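Local coordinates for PbSGBP-B lipoprotein (Prevotella bryantii B14, PDB 6D2Y), which probably binds polysaccharide at the cell surface as a lipoprotein of a polysaccharide utilization locus, and carries a bound magnesium ion, at residues Asp154-Leu157 with Pro163-Ile166. Residues are numbered along the deposited sequence; the frame is centred on the assembly and turned at random.
Sequences DYFL and PLEI
Leu-164 reaches Phe-156 with a single methyl: its CD1 lies 3.8 Å from Phe-156 CB and makes an equally close approach to CA of that residue, meeting the base of the side chain and coming to the ring only obliquely. With CB already directed at the other segment and CG anti to the backbone N (chi1 -178°), the side chain is carried toward Phe-156, and chi2 of 158° turns CD1 to the contact. The same methyl lies 4.0 Å from Leu-157 N. No hydrogen bond joins the segments; the contact is apolar and buried, which suits leucine, whose methyl fits against CA and CB of Phe-156, while the aromatic ring fills the core beyond. On that ring, one face carries Asp-154 O, 3.6 Å above the plane and offset toward the rim. Earlier in the same segment, Asp-154 OD1 accepts a strongly bent bond from Tyr-155 N (2.6 Å, 130°) and forms a salt bridge with Lys-184, while Asp-158 OD1 takes the N-H of Leu-164. Within the IPT/TIG domain, an immunoglobulin-like sandwich, the loop leaving strand 148-154 thus packs against the residue just before strand 165-168 of the opposite sheet, with Ile-187 of strand 186-190 and Val-203 of strand 200-205 touching both side chains.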
# COMPACT_ATOMS: atom_id res chain seq x y z
N ASP A 154 0.39 7.33 -8.26
CA ASP A 154 -0.03 8.63 -8.77
C ASP A 154 1.15 9.29 -9.48
O ASP A 154 2.31 8.94 -9.23
CB ASP A 154 -0.55 9.54 -7.65
CG ASP A 154 -1.50 10.60 -8.16
OD1 ASP A 154 -1.49 10.88 -9.38
OD2 ASP A 154 -2.26 11.16 -7.34
N TYR A 155 0.83 10.23 -10.36
CA TYR A 155 1.82 11.02 -11.09
C TYR A 155 2.75 10.13 -11.92
O TYR A 155 3.96 10.35 -11.98
CB TYR A 155 2.62 11.92 -10.14
CG TYR A 155 1.75 12.88 -9.37
CD1 TYR A 155 1.55 12.72 -8.00
CD2 TYR A 155 1.10 13.93 -10.00
CE1 TYR A 155 0.75 13.59 -7.29
CE2 TYR A 155 0.30 14.81 -9.30
CZ TYR A 155 0.12 14.63 -7.94
OH TYR A 155 -0.68 15.51 -7.25
N PHE A 156 2.17 9.12 -12.58
CA PHE A 156 2.88 8.32 -13.57
C PHE A 156 2.67 9.00 -14.92
O PHE A 156 1.71 8.72 -15.64
CB PHE A 156 2.37 6.89 -13.59
CG PHE A 156 2.58 6.15 -12.29
CD1 PHE A 156 3.70 6.38 -11.51
CD2 PHE A 156 1.64 5.23 -11.86
CE1 PHE A 156 3.88 5.71 -10.32
CE2 PHE A 156 1.82 4.55 -10.67
CZ PHE A 156 2.94 4.79 -9.90
N LEU A 157 3.57 9.92 -15.26
CA LEU A 157 3.45 10.72 -16.47
C LEU A 157 4.58 10.37 -17.42
O LEU A 157 5.76 10.49 -17.07
CB LEU A 157 3.45 12.21 -16.13
CG LEU A 157 2.65 12.55 -14.87
CD1 LEU A 157 2.99 13.94 -14.36
CD2 LEU A 157 1.15 12.41 -15.13
N PRO A 163 10.84 9.49 -21.19
CA PRO A 163 9.98 8.34 -20.89
C PRO A 163 10.08 7.91 -19.44
O PRO A 163 11.14 7.96 -18.82
CB PRO A 163 10.52 7.24 -21.82
CG PRO A 163 11.54 7.92 -22.73
CD PRO A 163 12.03 9.09 -21.96
N LEU A 164 8.94 7.50 -18.89
CA LEU A 164 8.93 6.86 -17.58
C LEU A 164 9.60 5.49 -17.69
O LEU A 164 9.42 4.77 -18.67
CB LEU A 164 7.50 6.72 -17.04
CG LEU A 164 7.22 6.13 -15.65
CD1 LEU A 164 5.85 6.59 -15.16
CD2 LEU A 164 7.27 4.60 -15.62
N GLU A 165 10.38 5.14 -16.67
CA GLU A 165 11.08 3.87 -16.66
C GLU A 165 10.93 3.21 -15.30
O GLU A 165 10.77 3.88 -14.28
CB GLU A 165 12.57 4.05 -17.00
CG GLU A 165 12.81 4.63 -18.38
CD GLU A 165 14.27 4.61 -18.76
OE1 GLU A 165 15.08 5.23 -18.04
OE2 GLU A 165 14.61 3.97 -19.78
N ILE A 166 10.98 1.88 -15.31
CA ILE A 166 10.98 1.07 -14.11
C ILE A 166 12.34 0.40 -14.03
O ILE A 166 12.69 -0.40 -14.91
CB ILE A 166 9.84 0.04 -14.11
CG1 ILE A 166 8.48 0.73 -14.18
CG2 ILE A 166 9.94 -0.86 -12.88
CD1 ILE A 166 7.33 -0.12 -13.68